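Local coordinates for protein MDM10 isoform 1 (Saccharomyces cerevisiae, PDB 7BTX) that forms part of the tether that connects the endoplasmic reticulum to mitochondria and takes part in late assembly of the outer-membrane TOM complex, at residues 277-282 and 295-300; 249-254 and 268-273; 304-309 and 419-424. All coordinates share one frame; numbering follows the deposited sequence.

Contact 1: residues 277-282 and 295-300; sequences HISSTY and KYDFNL
Tyr296 and Ser280 carry the backbone bonding here. Tyr296 N gives a weak, bent hydrogen bond to Ser280 O at 2.8 Å, with an N-H...O angle of 129°. The CA-H of Lys295 points at the same oxygen, Lys295 CA lying 3.4 Å from Ser280 O. Farther along, Ile278 O stands 2.9 Å from Phe298 N. Phe298 N makes a weak bond to Asp297 OD2 within its own segment.

The second group is aliphatic against polar. Thr281 and Lys295 are an antiparallel non-hydrogen-bonded pair, with both side chains on one face of the sheet. Lys295 CG passes 3.6 Å from Thr281 OG1, and its CD lies close to the same hydroxyl. The lysine chain is bent at chi3 (83°), which turns CE off the line of the extended part. Helix 30-33 lies on this face, where Ser31 touches both residues.

The strands 280-284 and 292-297 are the two arms of a beta hairpin. They are neighbours in the antiparallel meander of this outer-membrane beta-barrel protein.

His277 and Asp297 form the polar side-chain group. They cross at about a right angle, with ring and carboxylate planes 38° apart. His277 NE2 is modelled 2.5 Å from Asp297 OD2, a distance too short to trust at this resolution and at an angle unsuited to a hydrogen bond. His277 CD2 rests 3.2 Å from Phe298 O.

The apolar contact is branch against branch: Ile278 CD1 meets Leu300 CD1 at 3.8 Å. Tyr296 turns its end away, and its OH bonds to Ser305 OG.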
loop_
_atom_site.group_PDB
_atom_site.type_symbol
_atom_site.label_atom_id
_atom_site.label_comp_id
_atom_site.label_asym_id
_atom_site.label_seq_id
_atom_site.Cartn_x
_atom_site.Cartn_y
_atom_site.Cartn_z
ATOM N N HIS D 277 35.308 -11.447 21.551
ATOM C CA HIS D 277 34.597 -10.214 21.872
ATOM C C HIS D 277 34.398 -10.112 23.384
ATOM O O HIS D 277 33.367 -10.484 23.943
ATOM C CB HIS D 277 33.273 -10.165 21.127
ATOM C CG HIS D 277 32.521 -8.889 21.323
ATOM N ND1 HIS D 277 31.402 -8.801 22.123
ATOM C CD2 HIS D 277 32.729 -7.645 20.830
ATOM C CE1 HIS D 277 30.952 -7.560 22.111
ATOM N NE2 HIS D 277 31.739 -6.838 21.335
ATOM N N ILE D 278 35.424 -9.582 24.051
ATOM C CA ILE D 278 35.327 -9.341 25.482
ATOM C C ILE D 278 34.460 -8.121 25.733
ATOM O O ILE D 278 34.660 -7.058 25.138
ATOM C CB ILE D 278 36.727 -9.159 26.090
ATOM C CG1 ILE D 278 37.573 -10.404 25.847
ATOM C CG2 ILE D 278 36.640 -8.846 27.575
ATOM C CD1 ILE D 278 38.914 -10.383 26.540
ATOM N N SER D 279 33.479 -8.273 26.613
ATOM C CA SER D 279 32.662 -7.170 27.085
ATOM C C SER D 279 32.920 -6.945 28.564
ATOM O O SER D 279 33.512 -7.778 29.250
ATOM C CB SER D 279 31.174 -7.433 26.854
ATOM O OG SER D 279 30.397 -6.549 27.639
ATOM N N SER D 280 32.462 -5.801 29.052
ATOM C CA SER D 280 32.608 -5.447 30.454
ATOM C C SER D 280 31.571 -4.397 30.792
ATOM O O SER D 280 31.362 -3.464 30.015
ATOM C CB SER D 280 34.011 -4.924 30.745
ATOM O OG SER D 280 34.134 -4.536 32.097
ATOM N N THR D 281 30.920 -4.524 31.941
ATOM C CA THR D 281 29.782 -3.684 32.268
ATOM C C THR D 281 29.836 -3.293 33.731
ATOM O O THR D 281 29.898 -4.157 34.602
ATOM C CB THR D 281 28.466 -4.410 31.976
ATOM O OG1 THR D 281 28.285 -4.527 30.562
ATOM C CG2 THR D 281 27.295 -3.666 32.569
ATOM N N TYR D 282 29.822 -1.997 33.993
ATOM C CA TYR D 282 29.588 -1.469 35.325
ATOM C C TYR D 282 28.148 -0.988 35.395
ATOM O O TYR D 282 27.612 -0.475 34.414
ATOM C CB TYR D 282 30.557 -0.329 35.631
ATOM C CG TYR D 282 30.337 0.358 36.950
ATOM C CD1 TYR D 282 29.666 1.571 37.021
ATOM C CD2 TYR D 282 30.820 -0.192 38.121
ATOM C CE1 TYR D 282 29.473 2.206 38.223
ATOM C CE2 TYR D 282 30.633 0.435 39.327
ATOM C CZ TYR D 282 29.957 1.631 39.374
ATOM O OH TYR D 282 29.768 2.256 40.581
ATOM N N LYS D 295 28.956 0.490 30.118
ATOM C CA LYS D 295 29.552 -0.681 29.491
ATOM C C LYS D 295 30.775 -0.286 28.681
ATOM O O LYS D 295 30.687 0.563 27.792
ATOM C CB LYS D 295 28.543 -1.381 28.591
ATOM C CG LYS D 295 29.161 -2.438 27.705
ATOM C CD LYS D 295 28.122 -3.351 27.110
ATOM C CE LYS D 295 27.510 -2.744 25.875
ATOM N NZ LYS D 295 26.550 -3.673 25.225
ATOM N N TYR D 296 31.910 -0.908 28.972
ATOM C CA TYR D 296 33.111 -0.777 28.154
ATOM C C TYR D 296 33.283 -2.065 27.367
ATOM O O TYR D 296 33.576 -3.114 27.942
ATOM C CB TYR D 296 34.350 -0.501 28.997
ATOM C CG TYR D 296 35.622 -0.587 28.187
ATOM C CD1 TYR D 296 35.888 0.336 27.186
ATOM C CD2 TYR D 296 36.546 -1.598 28.409
ATOM C CE1 TYR D 296 37.040 0.262 26.436
ATOM C CE2 TYR D 296 37.705 -1.681 27.663
ATOM C CZ TYR D 296 37.943 -0.748 26.679
ATOM O OH TYR D 296 39.094 -0.819 25.931
ATOM N N ASP D 297 33.108 -1.983 26.057
ATOM C CA ASP D 297 33.235 -3.146 25.204
ATOM C C ASP D 297 34.653 -3.215 24.649
ATOM O O ASP D 297 35.432 -2.266 24.757
ATOM C CB ASP D 297 32.193 -3.079 24.095
ATOM C CG ASP D 297 31.852 -4.429 23.539
ATOM O OD1 ASP D 297 30.799 -4.975 23.923
ATOM O OD2 ASP D 297 32.631 -4.945 22.715
ATOM N N PHE D 298 35.002 -4.352 24.049
ATOM C CA PHE D 298 36.333 -4.545 23.487
ATOM C C PHE D 298 36.288 -5.615 22.403
ATOM O O PHE D 298 35.208 -6.092 22.046
ATOM C CB PHE D 298 37.332 -4.921 24.589
ATOM C CG PHE D 298 38.759 -4.592 24.254
ATOM C CD1 PHE D 298 39.117 -3.311 23.867
ATOM C CD2 PHE D 298 39.730 -5.578 24.281
ATOM C CE1 PHE D 298 40.431 -3.009 23.539
ATOM C CE2 PHE D 298 41.045 -5.285 23.953
ATOM C CZ PHE D 298 41.394 -3.997 23.583
ATOM N N ASN D 299 37.448 -5.990 21.869
ATOM C CA ASN D 299 37.575 -7.068 20.902
ATOM C C ASN D 299 39.003 -7.588 20.924
ATOM O O ASN D 299 39.931 -6.841 21.245
ATOM C CB ASN D 299 37.201 -6.588 19.500
ATOM C CG ASN D 299 36.686 -7.703 18.624
ATOM O OD1 ASN D 299 37.276 -8.777 18.555
ATOM N ND2 ASN D 299 35.573 -7.453 17.945
ATOM N N LEU D 300 39.191 -8.864 20.610
ATOM C CA LEU D 300 40.526 -9.419 20.474
ATOM C C LEU D 300 40.772 -9.812 19.018
ATOM O O LEU D 300 39.845 -10.148 18.277
ATOM C CB LEU D 300 40.714 -10.604 21.418
ATOM C CG LEU D 300 40.750 -10.284 22.913
ATOM C CD1 LEU D 300 41.190 -11.504 23.695
ATOM C CD2 LEU D 300 41.662 -9.106 23.200
#

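Contact 2: residues 249-254 and 268-273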
loop_
_atom_site.group_PDB
_atom_site.type_symbol
_atom_site.label_atom_id
_atom_site.label_comp_id
_atom_site.label_asym_id
_atom_site.label_seq_id
_atom_site.Cartn_x
_atom_site.Cartn_y
_atom_site.Cartn_z
ATOM N N SER D 249 30.130 -18.864 25.387
ATOM C CA SER D 249 30.194 -17.604 26.113
ATOM C C SER D 249 30.638 -17.930 27.529
ATOM O O SER D 249 30.686 -19.096 27.929
ATOM C CB SER D 249 28.858 -16.866 26.113
ATOM O OG SER D 249 28.948 -15.672 26.860
ATOM N N THR D 250 30.982 -16.888 28.278
ATOM C CA THR D 250 31.359 -17.000 29.681
ATOM C C THR D 250 31.158 -15.642 30.330
ATOM O O THR D 250 31.700 -14.646 29.850
ATOM C CB THR D 250 32.815 -17.448 29.846
ATOM O OG1 THR D 250 33.002 -18.751 29.283
ATOM C CG2 THR D 250 33.192 -17.491 31.311
ATOM N N THR D 251 30.384 -15.573 31.400
ATOM C CA THR D 251 30.051 -14.297 32.002
ATOM C C THR D 251 30.290 -14.380 33.510
ATOM O O THR D 251 30.218 -15.451 34.108
ATOM C CB THR D 251 28.615 -13.933 31.625
ATOM O OG1 THR D 251 28.393 -14.243 30.245
ATOM C CG2 THR D 251 28.356 -12.458 31.806
ATOM N N LEU D 252 30.609 -13.246 34.129
ATOM C CA LEU D 252 31.118 -13.227 35.495
ATOM C C LEU D 252 30.494 -12.116 36.339
ATOM O O LEU D 252 31.224 -11.273 36.865
ATOM C CB LEU D 252 32.646 -13.105 35.462
ATOM C CG LEU D 252 33.526 -13.503 36.652
ATOM C CD1 LEU D 252 33.045 -14.784 37.269
ATOM C CD2 LEU D 252 34.967 -13.630 36.213
ATOM N N ARG D 253 29.164 -12.044 36.415
ATOM C CA ARG D 253 28.523 -10.960 37.155
ATOM C C ARG D 253 28.838 -11.042 38.647
ATOM O O ARG D 253 29.201 -12.090 39.176
ATOM C CB ARG D 253 27.008 -10.958 36.961
ATOM C CG ARG D 253 26.285 -12.090 37.642
ATOM C CD ARG D 253 24.780 -11.991 37.471
ATOM N NE ARG D 253 24.212 -10.857 38.186
ATOM C CZ ARG D 253 23.848 -10.891 39.462
ATOM N NH1 ARG D 253 23.992 -12.005 40.165
ATOM N NH2 ARG D 253 23.336 -9.813 40.036
ATOM N N TYR D 254 28.723 -9.899 39.321
ATOM C CA TYR D 254 29.146 -9.771 40.715
ATOM C C TYR D 254 28.310 -8.679 41.375
ATOM O O TYR D 254 28.617 -7.493 41.253
ATOM C CB TYR D 254 30.636 -9.462 40.788
ATOM C CG TYR D 254 31.151 -9.088 42.156
ATOM C CD1 TYR D 254 31.048 -9.965 43.225
ATOM C CD2 TYR D 254 31.771 -7.865 42.369
ATOM C CE1 TYR D 254 31.532 -9.626 44.475
ATOM C CE2 TYR D 254 32.261 -7.520 43.612
ATOM C CZ TYR D 254 32.135 -8.403 44.661
ATOM O OH TYR D 254 32.619 -8.060 45.900
ATOM N N THR D 268 30.278 -6.913 35.444
ATOM C CA THR D 268 29.917 -8.045 34.598
ATOM C C THR D 268 30.952 -8.254 33.490
ATOM O O THR D 268 30.877 -7.686 32.410
ATOM C CB THR D 268 28.521 -7.849 34.005
ATOM O OG1 THR D 268 27.608 -7.475 35.043
ATOM C CG2 THR D 268 28.032 -9.121 33.369
ATOM N N LEU D 269 31.930 -9.116 33.751
ATOM C CA LEU D 269 32.919 -9.487 32.745
ATOM C C LEU D 269 32.374 -10.565 31.820
ATOM O O LEU D 269 32.159 -11.696 32.255
ATOM C CB LEU D 269 34.203 -9.998 33.402
ATOM C CG LEU D 269 35.336 -9.071 33.848
ATOM C CD1 LEU D 269 35.913 -8.332 32.653
ATOM C CD2 LEU D 269 34.914 -8.107 34.951
ATOM N N SER D 270 32.161 -10.248 30.552
ATOM C CA SER D 270 31.724 -11.257 29.605
ATOM C C SER D 270 32.904 -11.736 28.768
ATOM O O SER D 270 34.032 -11.267 28.917
ATOM C CB SER D 270 30.608 -10.715 28.720
ATOM O OG SER D 270 30.525 -11.448 27.512
ATOM N N TRP D 271 32.636 -12.679 27.868
ATOM C CA TRP D 271 33.645 -13.276 27.002
ATOM C C TRP D 271 32.928 -13.995 25.871
ATOM O O TRP D 271 31.732 -14.282 25.959
ATOM C CB TRP D 271 34.549 -14.248 27.768
ATOM C CG TRP D 271 35.865 -14.521 27.108
ATOM C CD1 TRP D 271 36.492 -13.746 26.184
ATOM C CD2 TRP D 271 36.715 -15.651 27.326
ATOM N NE1 TRP D 271 37.677 -14.321 25.808
ATOM C CE2 TRP D 271 37.837 -15.493 26.495
ATOM C CE3 TRP D 271 36.633 -16.783 28.140
ATOM C CZ2 TRP D 271 38.872 -16.423 26.455
ATOM C CZ3 TRP D 271 37.661 -17.704 28.101
ATOM C CH2 TRP D 271 38.765 -17.519 27.264
ATOM N N ASN D 272 33.670 -14.274 24.808
ATOM C CA ASN D 272 33.188 -15.011 23.647
ATOM C C ASN D 272 34.398 -15.566 22.910
ATOM O O ASN D 272 34.919 -14.905 22.005
ATOM C CB ASN D 272 32.363 -14.111 22.731
ATOM C CG ASN D 272 31.443 -14.890 21.812
ATOM O OD1 ASN D 272 31.816 -15.924 21.262
ATOM N ND2 ASN D 272 30.230 -14.387 21.636
ATOM N N PRO D 273 34.866 -16.774 23.256
ATOM C CA PRO D 273 36.199 -17.215 22.818
ATOM C C PRO D 273 36.316 -17.505 21.331
ATOM O O PRO D 273 37.414 -17.429 20.774
ATOM C CB PRO D 273 36.426 -18.482 23.646
ATOM C CG PRO D 273 35.067 -18.999 23.898
ATOM C CD PRO D 273 34.191 -17.797 24.069
#
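Thr268 meets Thr251 and Arg253 through the two branches of its side chain. CB is the branch point, and the contacts begin beyond it. CG2 is anti to the backbone N, while OG1 is anti to the carbonyl carbon (chi1 -49°). Thr268 CG2 lies 3.7 Å from Thr251 CG2, methyl against methyl, where the two side chains cross obliquely. The same methyl also brushes Arg253 CB. Thr268 OG1 sits 4.0 Å from Arg253 CB. An alanine here would probably open a gap beside the Thr251 methyl and cost Arg253 CB its contacts with OG1 and CG2. Thr28 of the N-terminal region also touches Thr268.

Strands 245-258 and 263-269 form a beta hairpin in the barrel wall, and the two segments run 163° apart. Their backbone pairing is loose. Leu252 N gives a weak bond to Leu269 O at 2.9 Å, bent to 118°. The CA-H of Thr251 approaches the same oxygen, with Thr251 CA 3.4 Å from Leu269 O. Thr250 O is near Trp271 N, but the N-H is not aimed at it.

Leu252 and Leu269 meet at their roots, CB to CB at 4.0 Å. Thr250 CB lies 4.2 Å from Trp271 CB, at the edge of the indole and near its plane. Pro273 CB lies over one indole face, offset toward the rim. Ser249 OG is 3.2 Å from Trp271 O, but its stronger partner is Tyr24 OH. That tyrosine hydroxyl also bonds Thr251 OG1, so two residues of this strand share one partner from the N-terminal region.

Contact 3: residues 304-309 and 419-424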
loop_
_atom_site.group_PDB
_atom_site.type_symbol
_atom_site.label_atom_id
_atom_site.label_comp_id
_atom_site.label_asym_id
_atom_site.label_seq_id
_atom_site.Cartn_x
_atom_site.Cartn_y
_atom_site.Cartn_z
ATOM N N GLU D 304 39.382 -2.928 18.930
ATOM C CA GLU D 304 38.360 -1.937 18.608
ATOM C C GLU D 304 37.525 -1.732 19.867
ATOM O O GLU D 304 36.812 -2.640 20.301
ATOM C CB GLU D 304 37.508 -2.415 17.433
ATOM C CG GLU D 304 36.498 -1.420 16.889
ATOM C CD GLU D 304 35.153 -1.522 17.580
ATOM O OE1 GLU D 304 34.827 -2.617 18.083
ATOM O OE2 GLU D 304 34.418 -0.515 17.609
ATOM N N SER D 305 37.595 -0.539 20.446
ATOM C CA SER D 305 36.897 -0.284 21.699
ATOM C C SER D 305 35.506 0.287 21.466
ATOM O O SER D 305 35.130 0.593 20.331
ATOM C CB SER D 305 37.709 0.667 22.579
ATOM O OG SER D 305 38.800 -0.007 23.178
ATOM N N ASN D 306 34.743 0.425 22.547
ATOM C CA ASN D 306 33.447 1.087 22.557
ATOM C C ASN D 306 33.138 1.463 23.997
ATOM O O ASN D 306 33.632 0.815 24.920
ATOM C CB ASN D 306 32.357 0.184 21.982
ATOM C CG ASN D 306 31.132 0.955 21.539
ATOM O OD1 ASN D 306 30.889 2.074 21.989
ATOM N ND2 ASN D 306 30.348 0.357 20.653
ATOM N N LEU D 307 32.337 2.503 24.214
ATOM C CA LEU D 307 32.039 2.873 25.595
ATOM C C LEU D 307 30.614 3.426 25.633
ATOM O O LEU D 307 30.360 4.611 25.425
ATOM C CB LEU D 307 33.046 3.877 26.149
ATOM C CG LEU D 307 32.860 4.285 27.611
ATOM C CD1 LEU D 307 33.237 3.148 28.533
ATOM C CD2 LEU D 307 33.685 5.508 27.929
ATOM N N SER D 308 29.665 2.545 25.930
ATOM C CA SER D 308 28.279 2.955 26.019
ATOM C C SER D 308 28.005 3.575 27.384
ATOM O O SER D 308 28.829 3.528 28.295
ATOM C CB SER D 308 27.362 1.770 25.751
ATOM O OG SER D 308 27.560 1.273 24.442
ATOM N N PHE D 309 26.831 4.173 27.521
ATOM C CA PHE D 309 26.401 4.764 28.780
ATOM C C PHE D 309 24.891 4.597 28.873
ATOM O O PHE D 309 24.233 4.283 27.879
ATOM C CB PHE D 309 26.832 6.235 28.863
ATOM C CG PHE D 309 28.214 6.432 29.390
ATOM C CD1 PHE D 309 28.472 6.330 30.744
ATOM C CD2 PHE D 309 29.256 6.726 28.531
ATOM C CE1 PHE D 309 29.751 6.512 31.234
ATOM C CE2 PHE D 309 30.535 6.909 29.013
ATOM C CZ PHE D 309 30.782 6.801 30.367
ATOM N N SER D 419 20.896 7.001 26.627
ATOM C CA SER D 419 21.923 6.003 26.340
ATOM C C SER D 419 22.900 6.472 25.271
ATOM O O SER D 419 22.600 6.412 24.077
ATOM C CB SER D 419 21.315 4.674 25.896
ATOM O OG SER D 419 20.776 4.764 24.596
ATOM N N THR D 420 24.087 6.895 25.691
ATOM C CA THR D 420 25.079 7.416 24.764
ATOM C C THR D 420 25.990 6.303 24.268
ATOM O O THR D 420 26.501 5.512 25.056
ATOM C CB THR D 420 25.915 8.488 25.459
ATOM O OG1 THR D 420 25.047 9.472 26.032
ATOM C CG2 THR D 420 26.849 9.166 24.473
ATOM N N SER D 421 26.194 6.234 22.955
ATOM C CA SER D 421 27.231 5.371 22.404
ATOM C C SER D 421 28.387 6.232 21.912
ATOM O O SER D 421 28.237 7.451 21.791
ATOM C CB SER D 421 26.682 4.511 21.270
ATOM O OG SER D 421 27.698 3.707 20.706
ATOM N N LEU D 422 29.543 5.631 21.636
ATOM C CA LEU D 422 30.691 6.417 21.195
ATOM C C LEU D 422 31.261 5.915 19.876
ATOM O O LEU D 422 31.820 6.698 19.104
ATOM C CB LEU D 422 31.783 6.425 22.261
ATOM C CG LEU D 422 31.851 7.646 23.179
ATOM C CD1 LEU D 422 30.699 7.693 24.161
ATOM C CD2 LEU D 422 33.175 7.665 23.915
ATOM N N ARG D 423 31.148 4.614 19.613
ATOM C CA ARG D 423 31.553 4.099 18.311
ATOM C C ARG D 423 30.587 4.555 17.227
ATOM O O ARG D 423 31.007 4.946 16.133
ATOM C CB ARG D 423 31.644 2.572 18.360
ATOM C CG ARG D 423 31.812 1.883 17.010
ATOM C CD ARG D 423 33.108 2.284 16.319
ATOM N NE ARG D 423 34.292 1.883 17.073
ATOM C CZ ARG D 423 35.507 2.380 16.868
ATOM N NH1 ARG D 423 35.699 3.297 15.932
ATOM N NH2 ARG D 423 36.530 1.961 17.598
ATOM N N ASP D 424 29.290 4.533 17.522
ATOM C CA ASP D 424 28.284 5.028 16.597
ATOM C C ASP D 424 27.961 6.498 16.813
ATOM O O ASP D 424 27.343 7.112 15.936
ATOM C CB ASP D 424 27.008 4.196 16.723
ATOM C CG ASP D 424 27.207 2.758 16.289
ATOM O OD1 ASP D 424 27.150 2.491 15.071
ATOM O OD2 ASP D 424 27.425 1.893 17.162
#
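Phe309 and Thr420 meet in the closer-packed half of this contact. Phe309 N gives a weak, bent hydrogen bond to Thr420 O at 2.8 Å, with an N-H...O angle of 124°. The CA-H of Ser308 approaches the same oxygen, Ser308 CA lying 3.3 Å from Thr420 O. Ser419 CA in turn lies 3.3 Å from Phe309 O. Ser419 is buried.

The other half is more exposed and held by side chains. Glu304 and Arg423 reach toward each other tip to tip and form a salt bridge. Arg423 NE donates to Glu304 OE2; their modelled 2.5 Å separation is very short and doubtful in detail. The carboxylate and guanidinium planes are 45° apart. Arg423 NH2 adds a weak bond to Ser305 O at 3.4 Å, and both acceptors lie at the guanidinium edge. Asn306 OD1 takes two weak bonds, from Arg423 N and from Leu307 N. Leu422 is exposed; its CD1 touches the backbone oxygen of Leu307, but its CD2 comes only within 4.4 Å of Leu307 CB.

Segment 304-309 is bonded on its other flank to strand 292-297, through Asn306 with Asp297 and Ser308 with Lys295. Ser419 likewise bonds Lys428 of strand 426-434, so the contact lies where the run of strands ending at 306-307 meets strands 413-420 and 426-434 in the barrel wall.

Overall arrangement
The three contacts follow one another across the barrel wall, in chain order contact 2, contact 1, contact 3. Contacts 1 and 2 have centres about 9 Å apart. Their strands 280-284 and 263-269 are neighbours: Thr281 O is 2.9 Å from Thr268 N, and Ile278 packs on Trp271. Contacts 1 and 3 have centres about 10 Å apart. Strands 292-297 and 306-307 join them, with Lys295 O 2.9 Å from Ser308 N. Contacts 2 and 3 do not touch; their centres are about 19 Å apart and their nearest atoms about 12 Å. Contact 1 therefore lies between the other two, and contact 3 continues the wall past it.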